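PDB 2CXX: probable GTP-binding protein engB from Pyrococcus horikoshii, which probably binds and hydrolyses GTP with the help of magnesium and is thought to be needed for normal cell division and septation. Local coordinates for residues I4-R9 / S15-R20; I83-L88 / N176-V181; I161-K166 / E172-R177. All blocks are in the same frame, centred on the assembly; numbering follows the deposited sequence.

Interaction 1: residues I4-R9 / S15-R20; sequences IIFAGR and STLIYR. With GDP (guanosine-5'-diphosphate), chain D.
The ring of F6 meets two residues of helix 14-22, I18 over one face and L17 at the edge. The segments carry the two ends of the P-loop of this GTPase, on the strand before it and the helix after it.

The packing is apolar. I18 CG1 makes a CH-pi contact, 4.2 Å from the centroid of the F6 ring and 17° off its normal. I18 CG1 is offset toward the rim, 4.0 Å from F6 CD2. L17 comes in the plane of the ring, with CD2 3.9 Å from F6 CE2. With an alanine at F6, I18 CG1 would probably lose the face it lies on and L17 CD2 the edge it touches, and a gap would be left between helix and sheet.

The polar contacts go to GDP, at the start of the helix. S15 N donates to O3B of the beta-phosphate at 2.8 Å. S15 OG lies within hydrogen-bonding distance of both O3B (2.7 Å) and O1A. T16 N gives O1A of the alpha-phosphate a hydrogen bond of 2.9 Å. T16 OG1 adds a shorter one to O1A, 2.6 Å. Its chi1 of -59° sets OG1 beside the backbone N, and amide and hydroxyl grip the same oxygen.

The helix is thus apolar toward the sheet and polar toward the diphosphate. Packing on F6 is consistent with a fixed position for the phosphate-binding amides.

Interaction 2: residues I83-L88 / N176-V181; sequences IDVAVL and NRIFEV
V85 and V87 of strand 85-91 pack against I178 and V181 of helix 171-184. This is a helix lying on the sheet of the P-loop GTPase fold. The strand is a central one and the helix is the last of the chain. Their short segments run nearly antiparallel, at 152°, with axes 9.2 Å apart.

The contact between the segments is apolar, and no hydrogen bond crosses it. V85 meets V181 through CG2, which lies 3.8 Å from V181 CG1. V181 CG1 is anti to its own backbone N (chi1 173°), and this turns the methyl to V85. One helical turn earlier, I178 covers V87. I178 CD1 reaches V87 CG2 at 3.9 Å, and the two side chains cross at about a right angle. I178 CG2 touches V85 more loosely, so I178 spans both valines. All four residues are buried. I126 of the neighbouring strand 125-130 also touches V85, I178 and V181, which extends the apolar layer across the sheet.

The main polar contact of segment 176-181 is a salt bridge within the helix, between R177 and E180. A second, weak bond runs from R177 NE to E180 OE2. Outside the helix, R177 NH1 bonds to K158 O. V181 CG2 lies over one face of this guanidinium, toward its rim, so V181 faces V85 with one methyl and the arginine with the other. In the salt bridge, R177 NH2 is 2.6 Å from E180 OE2 and meets it on the anti side, 23° out of the carboxylate plane.

Interaction 3: residues I161-K166 / E172-R177; sequences IPISAK and ERLKNR. With GDP (guanosine-5'-diphosphate), chain D.
I161 begins the contact on the edge strand 160-162, where its side chain packs on L174 and R177 of helix 171-184. I161 CG2 lies 4.2 Å from L174 CB. The other branch serves R177. I161 CD1 is 3.9 Å from R177 CD, and the two side chains cross at about a right angle. The arginine chain bends at chi2 and chi3, so its methylene part lies on the isoleucine while its charged end is held by E180.

I163 is the next residue to face the helix. I163 CD1 is 3.9 Å from L174 CD2, and I163 CG2 lies near L174 CB. CG1 stands between the backbone N and the carbonyl carbon (chi1 52°), and both branches meet L174. L17 of helix 14-22 touches I163 and L174 as well.

From S164 onward the segment turns to the guanine of GDP. S164 OG lies within hydrogen-bonding distance of both O6, at 3.1 Å, and D133 OD1. A165 N bonds to the side chain of N130, and A165 CB is 3.9 Å from N7 of the base. K166 N donates to O6 at 3.2 Å, nearly straight at 164°. K166 CB sits over the face of the guanine, 3.4 Å from C6, and the extended chain runs on over that face to bring CD above C2. The Ser-Ala-Lys sequence is consistent with the fifth G-box motif of Ras-like GTPases, which contacts the guanine.

The start of the segment thus packs on residues 172-177 through apolar contacts, with no hydrogen bond between the two segments. Its end gives O6 a backbone donor, K166 N, with the S164 hydroxyl close by. O6 is a carbonyl oxygen that adenine lacks, which is consistent with selection of guanine.

Overall arrangement
All three contacts lie on the same face of one sheet, with centres 11 to 12 Å apart. Interactions 1 and 2 are joined by neighbouring strands, where V87 N lies 2.8 Å from I5 O. Interactions 2 and 3 share helix 171-184 and overlap at N176 and R177. Interactions 1 and 3 meet where L17 CD1 packs 3.7 Å from L174 CD2, and where R20 NE reaches A165 O at 2.8 Å. Both touch GDP, interaction 1 at the phosphates and interaction 3 at the base. Interaction 2 stands back from the pocket, with the V87 side chain about 11 Å from GDP.

Interaction 1: residues I4-R9 / S15-R20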
loop_
_atom_site.group_PDB
_atom_site.type_symbol
_atom_site.label_atom_id
_atom_site.label_comp_id
_atom_site.label_asym_id
_atom_site.label_seq_id
_atom_site.Cartn_x
_atom_site.Cartn_y
_atom_site.Cartn_z
ATOM N N ILE A 4 -10.814 3.987 4.339
ATOM C CA ILE A 4 -9.419 3.595 4.340
ATOM C C ILE A 4 -9.049 3.196 2.907
ATOM O O ILE A 4 -9.718 2.373 2.280
ATOM C CB ILE A 4 -9.227 2.366 5.269
ATOM C CG1 ILE A 4 -9.722 2.712 6.684
ATOM C CG2 ILE A 4 -7.773 1.898 5.253
ATOM C CD1 ILE A 4 -10.876 1.820 7.134
ATOM N N ILE A 5 -8.026 3.813 2.337
ATOM C CA ILE A 5 -7.640 3.395 0.988
ATOM C C ILE A 5 -6.436 2.443 1.120
ATOM O O ILE A 5 -5.663 2.506 2.087
ATOM C CB ILE A 5 -7.258 4.595 0.063
ATOM C CG1 ILE A 5 -5.984 5.309 0.537
ATOM C CG2 ILE A 5 -8.439 5.559 -0.032
ATOM C CD1 ILE A 5 -5.484 6.474 -0.439
ATOM N N PHE A 6 -6.399 1.475 0.210
ATOM C CA PHE A 6 -5.310 0.525 0.100
ATOM C C PHE A 6 -4.702 0.726 -1.278
ATOM O O PHE A 6 -5.389 0.909 -2.276
ATOM C CB PHE A 6 -5.747 -0.938 0.252
ATOM C CG PHE A 6 -5.869 -1.387 1.680
ATOM C CD1 PHE A 6 -6.927 -0.929 2.510
ATOM C CD2 PHE A 6 -4.928 -2.240 2.208
ATOM C CE1 PHE A 6 -7.028 -1.326 3.844
ATOM C CE2 PHE A 6 -5.010 -2.644 3.558
ATOM C CZ PHE A 6 -6.045 -2.190 4.364
ATOM N N ALA A 7 -3.388 0.639 -1.333
ATOM C CA ALA A 7 -2.691 0.837 -2.567
ATOM C C ALA A 7 -1.346 0.107 -2.496
ATOM O O ALA A 7 -0.822 -0.172 -1.429
ATOM C CB ALA A 7 -2.468 2.355 -2.778
ATOM N N GLY A 8 -0.806 -0.242 -3.643
ATOM C CA GLY A 8 0.508 -0.905 -3.633
ATOM C C GLY A 8 0.863 -1.430 -5.029
ATOM O O GLY A 8 0.027 -1.467 -5.916
ATOM N N ARG A 9 2.120 -1.778 -5.242
ATOM C CA ARG A 9 2.458 -2.325 -6.559
ATOM C C ARG A 9 1.824 -3.703 -6.703
ATOM O O ARG A 9 1.538 -4.420 -5.727
ATOM C CB ARG A 9 3.998 -2.425 -6.701
ATOM C CG ARG A 9 4.635 -1.051 -6.805
ATOM C CD ARG A 9 6.169 -1.057 -6.874
ATOM N NE ARG A 9 6.713 -2.022 -5.933
ATOM C CZ ARG A 9 7.060 -3.280 -6.234
ATOM N NH1 ARG A 9 6.983 -3.768 -7.465
ATOM N NH2 ARG A 9 7.295 -4.146 -5.268
ATOM N N SER A 15 -4.286 -7.764 -2.179
ATOM C CA SER A 15 -5.584 -8.450 -2.113
ATOM C C SER A 15 -5.542 -9.511 -0.999
ATOM O O SER A 15 -6.554 -9.704 -0.303
ATOM C CB SER A 15 -5.959 -9.091 -3.461
ATOM O OG SER A 15 -4.955 -10.016 -3.832
ATOM N N THR A 16 -4.424 -10.231 -0.827
ATOM C CA THR A 16 -4.296 -11.177 0.282
ATOM C C THR A 16 -4.463 -10.478 1.658
ATOM O O THR A 16 -5.183 -10.950 2.559
ATOM C CB THR A 16 -2.909 -11.903 0.276
ATOM O OG1 THR A 16 -2.748 -12.621 -0.960
ATOM C CG2 THR A 16 -2.880 -12.955 1.395
ATOM N N LEU A 17 -3.854 -9.320 1.821
ATOM C CA LEU A 17 -3.953 -8.583 3.094
ATOM C C LEU A 17 -5.419 -8.159 3.344
ATOM O O LEU A 17 -5.938 -8.281 4.434
ATOM C CB LEU A 17 -3.051 -7.331 3.046
ATOM C CG LEU A 17 -3.203 -6.315 4.167
ATOM C CD1 LEU A 17 -3.105 -6.999 5.546
ATOM C CD2 LEU A 17 -2.151 -5.252 3.999
ATOM N N ILE A 18 -6.086 -7.653 2.314
ATOM C CA ILE A 18 -7.478 -7.226 2.467
ATOM C C ILE A 18 -8.355 -8.391 2.876
ATOM O O ILE A 18 -9.280 -8.227 3.712
ATOM C CB ILE A 18 -8.005 -6.584 1.197
ATOM C CG1 ILE A 18 -7.356 -5.207 1.049
ATOM C CG2 ILE A 18 -9.550 -6.427 1.296
ATOM C CD1 ILE A 18 -7.613 -4.483 -0.226
ATOM N N TYR A 19 -8.088 -9.547 2.294
ATOM C CA TYR A 19 -8.822 -10.753 2.699
ATOM C C TYR A 19 -8.508 -11.114 4.158
ATOM O O TYR A 19 -9.418 -11.514 4.891
ATOM C CB TYR A 19 -8.450 -11.924 1.767
ATOM C CG TYR A 19 -8.951 -13.251 2.272
ATOM C CD1 TYR A 19 -10.311 -13.496 2.382
ATOM C CD2 TYR A 19 -8.066 -14.240 2.693
ATOM C CE1 TYR A 19 -10.773 -14.702 2.909
ATOM C CE2 TYR A 19 -8.551 -15.457 3.216
ATOM C CZ TYR A 19 -9.885 -15.644 3.312
ATOM O OH TYR A 19 -10.329 -16.816 3.871
ATOM N N ARG A 20 -7.239 -11.072 4.577
ATOM C CA ARG A 20 -6.929 -11.359 6.001
ATOM C C ARG A 20 -7.646 -10.403 6.976
ATOM O O ARG A 20 -8.108 -10.800 8.062
ATOM C CB ARG A 20 -5.444 -11.237 6.266
ATOM C CG ARG A 20 -4.649 -12.322 5.703
ATOM C CD ARG A 20 -5.149 -13.662 6.211
ATOM N NE ARG A 20 -4.235 -14.714 5.802
ATOM C CZ ARG A 20 -4.280 -15.939 6.290
ATOM N NH1 ARG A 20 -5.205 -16.235 7.211
ATOM N NH2 ARG A 20 -3.423 -16.856 5.859
HETATM P PB GDP D . -1.687 -8.206 -5.120
HETATM O O1B GDP D . -1.407 -8.243 -6.584
HETATM O O2B GDP D . -0.747 -7.160 -4.396
HETATM O O3B GDP D . -3.132 -8.269 -4.672
HETATM O O3A GDP D . -1.093 -9.576 -4.579
HETATM P PA GDP D . -1.649 -10.984 -4.069
HETATM O O1A GDP D . -2.383 -10.805 -2.799
HETATM O O2A GDP D . -2.541 -11.654 -5.178
HETATM O "O5'" GDP D . -0.324 -11.799 -3.679
HETATM C "C5'" GDP D . 0.542 -11.912 -4.769
HETATM C "C4'" GDP D . 1.529 -13.062 -4.532
HETATM O "O4'" GDP D . 2.268 -12.841 -3.251
HETATM C "C3'" GDP D . 0.949 -14.421 -4.337
HETATM O "O3'" GDP D . 1.451 -15.616 -4.950
HETATM C "C2'" GDP D . 0.656 -14.500 -2.823
HETATM O "O2'" GDP D . 0.652 -15.914 -2.396
HETATM C "C1'" GDP D . 1.999 -13.957 -2.325
HETATM N N9 GDP D . 1.965 -13.391 -0.969
HETATM C C8 GDP D . 1.045 -12.469 -0.422
HETATM N N7 GDP D . 1.367 -12.202 0.797
HETATM C C5 GDP D . 2.491 -12.912 1.129
HETATM C C6 GDP D . 3.307 -13.034 2.295
HETATM O O6 GDP D . 3.066 -12.441 3.300
HETATM N N1 GDP D . 4.417 -13.872 2.259
HETATM C C2 GDP D . 4.722 -14.577 1.129
HETATM N N2 GDP D . 5.826 -15.398 1.147
HETATM N N3 GDP D . 3.981 -14.485 0.035
HETATM C C4 GDP D . 2.868 -13.668 -0.001
#

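Interaction 2: residues I83-L88 / N176-V181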
loop_
_atom_site.group_PDB
_atom_site.type_symbol
_atom_site.label_atom_id
_atom_site.label_comp_id
_atom_site.label_asym_id
_atom_site.label_seq_id
_atom_site.Cartn_x
_atom_site.Cartn_y
_atom_site.Cartn_z
ATOM N N ILE A 83 -10.873 10.815 3.002
ATOM C CA ILE A 83 -10.066 9.639 3.206
ATOM C C ILE A 83 -9.425 9.767 4.585
ATOM O O ILE A 83 -8.622 10.679 4.846
ATOM C CB ILE A 83 -8.991 9.492 2.112
ATOM C CG1 ILE A 83 -9.664 9.113 0.776
ATOM C CG2 ILE A 83 -7.990 8.395 2.567
ATOM C CD1 ILE A 83 -8.791 9.359 -0.467
ATOM N N ASP A 84 -9.766 8.867 5.491
ATOM C CA ASP A 84 -9.206 8.984 6.836
ATOM C C ASP A 84 -7.797 8.460 7.054
ATOM O O ASP A 84 -7.056 8.976 7.915
ATOM C CB ASP A 84 -10.139 8.277 7.813
ATOM C CG ASP A 84 -11.520 8.888 7.819
ATOM O OD1 ASP A 84 -12.409 8.327 7.146
ATOM O OD2 ASP A 84 -11.695 9.978 8.467
ATOM N N VAL A 85 -7.461 7.387 6.364
ATOM C CA VAL A 85 -6.118 6.840 6.467
ATOM C C VAL A 85 -5.827 6.047 5.219
ATOM O O VAL A 85 -6.728 5.584 4.568
ATOM C CB VAL A 85 -5.987 5.951 7.757
ATOM C CG1 VAL A 85 -6.966 4.849 7.687
ATOM C CG2 VAL A 85 -4.509 5.441 7.923
ATOM N N ALA A 86 -4.552 5.924 4.849
ATOM C CA ALA A 86 -4.129 5.173 3.690
ATOM C C ALA A 86 -3.189 4.068 4.140
ATOM O O ALA A 86 -2.370 4.236 5.051
ATOM C CB ALA A 86 -3.374 6.123 2.623
ATOM N N VAL A 87 -3.342 2.892 3.548
ATOM C CA VAL A 87 -2.407 1.803 3.815
ATOM C C VAL A 87 -1.667 1.517 2.514
ATOM O O VAL A 87 -2.284 1.134 1.510
ATOM C CB VAL A 87 -3.107 0.520 4.213
ATOM C CG1 VAL A 87 -2.034 -0.635 4.488
ATOM C CG2 VAL A 87 -3.902 0.786 5.489
ATOM N N LEU A 88 -0.358 1.766 2.502
ATOM C CA LEU A 88 0.426 1.444 1.332
ATOM C C LEU A 88 1.058 0.091 1.653
ATOM O O LEU A 88 1.826 -0.041 2.605
ATOM C CB LEU A 88 1.537 2.509 1.088
ATOM C CG LEU A 88 2.671 2.124 0.117
ATOM C CD1 LEU A 88 2.189 1.838 -1.294
ATOM C CD2 LEU A 88 3.692 3.257 0.081
ATOM N N ASN A 176 -5.004 -2.843 14.522
ATOM C CA ASN A 176 -5.032 -1.885 15.645
ATOM C C ASN A 176 -4.468 -0.540 15.240
ATOM O O ASN A 176 -5.010 0.461 15.566
ATOM C CB ASN A 176 -4.196 -2.406 16.805
ATOM C CG ASN A 176 -4.789 -3.620 17.447
ATOM O OD1 ASN A 176 -6.011 -3.830 17.398
ATOM N ND2 ASN A 176 -3.934 -4.440 18.072
ATOM N N ARG A 177 -3.358 -0.544 14.505
ATOM C CA ARG A 177 -2.758 0.715 14.029
ATOM C C ARG A 177 -3.751 1.526 13.173
ATOM O O ARG A 177 -3.904 2.724 13.331
ATOM C CB ARG A 177 -1.480 0.407 13.216
ATOM C CG ARG A 177 -0.622 1.624 12.736
ATOM C CD ARG A 177 0.388 2.163 13.729
ATOM N NE ARG A 177 -0.275 3.040 14.681
ATOM C CZ ARG A 177 -0.294 4.379 14.652
ATOM N NH1 ARG A 177 0.330 5.073 13.732
ATOM N NH2 ARG A 177 -1.025 5.029 15.552
ATOM N N ILE A 178 -4.377 0.881 12.206
ATOM C CA ILE A 178 -5.334 1.523 11.340
ATOM C C ILE A 178 -6.417 2.210 12.157
ATOM O O ILE A 178 -6.746 3.364 11.914
ATOM C CB ILE A 178 -5.993 0.482 10.432
ATOM C CG1 ILE A 178 -4.978 0.022 9.422
ATOM C CG2 ILE A 178 -7.275 1.041 9.785
ATOM C CD1 ILE A 178 -5.555 -1.070 8.511
ATOM N N PHE A 179 -6.972 1.500 13.136
ATOM C CA PHE A 179 -8.019 2.124 13.906
ATOM C C PHE A 179 -7.545 3.175 14.845
ATOM O O PHE A 179 -8.238 4.145 15.090
ATOM C CB PHE A 179 -8.872 1.058 14.573
ATOM C CG PHE A 179 -9.737 0.380 13.576
ATOM C CD1 PHE A 179 -9.533 -0.929 13.228
ATOM C CD2 PHE A 179 -10.677 1.123 12.864
ATOM C CE1 PHE A 179 -10.238 -1.495 12.188
ATOM C CE2 PHE A 179 -11.374 0.558 11.828
ATOM C CZ PHE A 179 -11.150 -0.756 11.490
ATOM N N GLU A 180 -6.321 3.035 15.299
ATOM C CA GLU A 180 -5.738 4.018 16.210
ATOM C C GLU A 180 -5.527 5.307 15.399
ATOM O O GLU A 180 -5.910 6.411 15.818
ATOM C CB GLU A 180 -4.451 3.403 16.697
ATOM C CG GLU A 180 -3.691 3.999 17.779
ATOM C CD GLU A 180 -2.498 3.120 18.056
ATOM O OE1 GLU A 180 -2.683 2.038 18.660
ATOM O OE2 GLU A 180 -1.377 3.463 17.616
ATOM N N VAL A 181 -4.925 5.191 14.215
ATOM C CA VAL A 181 -4.746 6.383 13.380
ATOM C C VAL A 181 -6.068 7.073 13.087
ATOM O O VAL A 181 -6.139 8.304 13.159
ATOM C CB VAL A 181 -4.074 6.083 12.024
ATOM C CG1 VAL A 181 -4.097 7.373 11.136
ATOM C CG2 VAL A 181 -2.666 5.582 12.266
#

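Interaction 3: residues I161-K166 / E172-R177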
loop_
_atom_site.group_PDB
_atom_site.type_symbol
_atom_site.label_atom_id
_atom_site.label_comp_id
_atom_site.label_asym_id
_atom_site.label_seq_id
_atom_site.Cartn_x
_atom_site.Cartn_y
_atom_site.Cartn_z
ATOM N N ILE A 161 4.699 -1.099 9.548
ATOM C CA ILE A 161 4.249 -2.275 10.285
ATOM C C ILE A 161 4.544 -3.545 9.487
ATOM O O ILE A 161 3.897 -3.822 8.454
ATOM C CB ILE A 161 2.703 -2.247 10.522
ATOM C CG1 ILE A 161 2.286 -0.906 11.135
ATOM C CG2 ILE A 161 2.290 -3.428 11.414
ATOM C CD1 ILE A 161 2.792 -0.634 12.504
ATOM N N PRO A 162 5.549 -4.311 9.917
ATOM C CA PRO A 162 5.811 -5.534 9.155
ATOM C C PRO A 162 4.749 -6.624 9.433
ATOM O O PRO A 162 4.303 -6.847 10.569
ATOM C CB PRO A 162 7.222 -5.915 9.594
ATOM C CG PRO A 162 7.328 -5.373 10.975
ATOM C CD PRO A 162 6.539 -4.097 10.996
ATOM N N ILE A 163 4.316 -7.302 8.367
ATOM C CA ILE A 163 3.294 -8.358 8.507
ATOM C C ILE A 163 3.591 -9.495 7.511
ATOM O O ILE A 163 4.451 -9.364 6.628
ATOM C CB ILE A 163 1.879 -7.815 8.094
ATOM C CG1 ILE A 163 2.014 -7.173 6.700
ATOM C CG2 ILE A 163 1.397 -6.675 9.022
ATOM C CD1 ILE A 163 0.721 -6.821 6.043
ATOM N N SER A 164 2.897 -10.616 7.696
ATOM C CA SER A 164 2.874 -11.657 6.662
ATOM C C SER A 164 1.386 -11.899 6.414
ATOM O O SER A 164 0.728 -12.522 7.226
ATOM C CB SER A 164 3.496 -12.996 7.059
ATOM O OG SER A 164 3.230 -13.943 6.019
ATOM N N ALA A 165 0.861 -11.380 5.298
ATOM C CA ALA A 165 -0.527 -11.572 4.942
ATOM C C ALA A 165 -0.762 -13.063 4.660
ATOM O O ALA A 165 -1.906 -13.566 4.829
ATOM C CB ALA A 165 -0.883 -10.753 3.672
ATOM N N LYS A 166 0.297 -13.742 4.233
ATOM C CA LYS A 166 0.191 -15.157 3.915
ATOM C C LYS A 166 -0.067 -15.994 5.142
ATOM O O LYS A 166 -0.983 -16.788 5.135
ATOM C CB LYS A 166 1.455 -15.694 3.245
ATOM C CG LYS A 166 1.474 -17.231 3.055
ATOM C CD LYS A 166 2.539 -17.626 2.061
ATOM C CE LYS A 166 2.292 -19.054 1.468
ATOM N NZ LYS A 166 3.240 -19.336 0.336
ATOM N N GLU A 172 -3.135 -8.515 13.346
ATOM C CA GLU A 172 -3.924 -7.803 14.348
ATOM C C GLU A 172 -3.272 -6.479 14.730
ATOM O O GLU A 172 -3.966 -5.483 15.003
ATOM C CB GLU A 172 -4.134 -8.645 15.616
ATOM C CG GLU A 172 -5.143 -7.991 16.551
ATOM C CD GLU A 172 -5.310 -8.746 17.872
ATOM O OE1 GLU A 172 -4.350 -8.736 18.682
ATOM O OE2 GLU A 172 -6.389 -9.337 18.101
ATOM N N ARG A 173 -1.942 -6.444 14.761
ATOM C CA ARG A 173 -1.275 -5.190 15.109
ATOM C C ARG A 173 -1.547 -4.134 14.010
ATOM O O ARG A 173 -1.722 -2.934 14.304
ATOM C CB ARG A 173 0.248 -5.412 15.270
ATOM C CG ARG A 173 0.653 -6.599 16.143
ATOM C CD ARG A 173 2.122 -6.544 16.619
ATOM N NE ARG A 173 2.467 -5.238 17.180
ATOM C CZ ARG A 173 2.405 -4.905 18.473
ATOM N NH1 ARG A 173 2.014 -5.788 19.390
ATOM N NH2 ARG A 173 2.721 -3.666 18.840
ATOM N N LEU A 174 -1.612 -4.583 12.740
ATOM C CA LEU A 174 -1.852 -3.676 11.627
ATOM C C LEU A 174 -3.276 -3.145 11.756
ATOM O O LEU A 174 -3.518 -1.971 11.552
ATOM C CB LEU A 174 -1.614 -4.375 10.270
ATOM C CG LEU A 174 -2.055 -3.582 9.036
ATOM C CD1 LEU A 174 -1.322 -2.225 9.027
ATOM C CD2 LEU A 174 -1.754 -4.337 7.764
ATOM N N LYS A 175 -4.228 -4.030 12.081
ATOM C CA LYS A 175 -5.605 -3.600 12.268
ATOM C C LYS A 175 -5.666 -2.570 13.412
ATOM O O LYS A 175 -6.294 -1.542 13.295
ATOM C CB LYS A 175 -6.488 -4.807 12.608
ATOM C CG LYS A 175 -7.955 -4.604 12.334
ATOM C CD LYS A 175 -8.772 -5.775 12.919
ATOM C CE LYS A 175 -8.245 -7.134 12.424
ATOM N NZ LYS A 175 -9.223 -7.884 11.519
ATOM N N ASN A 176 -5.004 -2.843 14.522
ATOM C CA ASN A 176 -5.032 -1.885 15.645
ATOM C C ASN A 176 -4.468 -0.540 15.240
ATOM O O ASN A 176 -5.010 0.461 15.566
ATOM C CB ASN A 176 -4.196 -2.406 16.805
ATOM C CG ASN A 176 -4.789 -3.620 17.447
ATOM O OD1 ASN A 176 -6.011 -3.830 17.398
ATOM N ND2 ASN A 176 -3.934 -4.440 18.072
ATOM N N ARG A 177 -3.358 -0.544 14.505
ATOM C CA ARG A 177 -2.758 0.715 14.029
ATOM C C ARG A 177 -3.751 1.526 13.173
ATOM O O ARG A 177 -3.904 2.724 13.331
ATOM C CB ARG A 177 -1.480 0.407 13.216
ATOM C CG ARG A 177 -0.622 1.624 12.736
ATOM C CD ARG A 177 0.388 2.163 13.729
ATOM N NE ARG A 177 -0.275 3.040 14.681
ATOM C CZ ARG A 177 -0.294 4.379 14.652
ATOM N NH1 ARG A 177 0.330 5.073 13.732
ATOM N NH2 ARG A 177 -1.025 5.029 15.552
HETATM P PB GDP D . -1.687 -8.206 -5.120
HETATM O O1B GDP D . -1.407 -8.243 -6.584
HETATM O O2B GDP D . -0.747 -7.160 -4.396
HETATM O O3B GDP D . -3.132 -8.269 -4.672
HETATM O O3A GDP D . -1.093 -9.576 -4.579
HETATM P PA GDP D . -1.649 -10.984 -4.069
HETATM O O1A GDP D . -2.383 -10.805 -2.799
HETATM O O2A GDP D . -2.541 -11.654 -5.178
HETATM O "O5'" GDP D . -0.324 -11.799 -3.679
HETATM C "C5'" GDP D . 0.542 -11.912 -4.769
HETATM C "C4'" GDP D . 1.529 -13.062 -4.532
HETATM O "O4'" GDP D . 2.268 -12.841 -3.251
HETATM C "C3'" GDP D . 0.949 -14.421 -4.337
HETATM O "O3'" GDP D . 1.451 -15.616 -4.950
HETATM C "C2'" GDP D . 0.656 -14.500 -2.823
HETATM O "O2'" GDP D . 0.652 -15.914 -2.396
HETATM C "C1'" GDP D . 1.999 -13.957 -2.325
HETATM N N9 GDP D . 1.965 -13.391 -0.969
HETATM C C8 GDP D . 1.045 -12.469 -0.422
HETATM N N7 GDP D . 1.367 -12.202 0.797
HETATM C C5 GDP D . 2.491 -12.912 1.129
HETATM C C6 GDP D . 3.307 -13.034 2.295
HETATM O O6 GDP D . 3.066 -12.441 3.300
HETATM N N1 GDP D . 4.417 -13.872 2.259
HETATM C C2 GDP D . 4.722 -14.577 1.129
HETATM N N2 GDP D . 5.826 -15.398 1.147
HETATM N N3 GDP D . 3.981 -14.485 0.035
HETATM C C4 GDP D . 2.868 -13.668 -0.001
#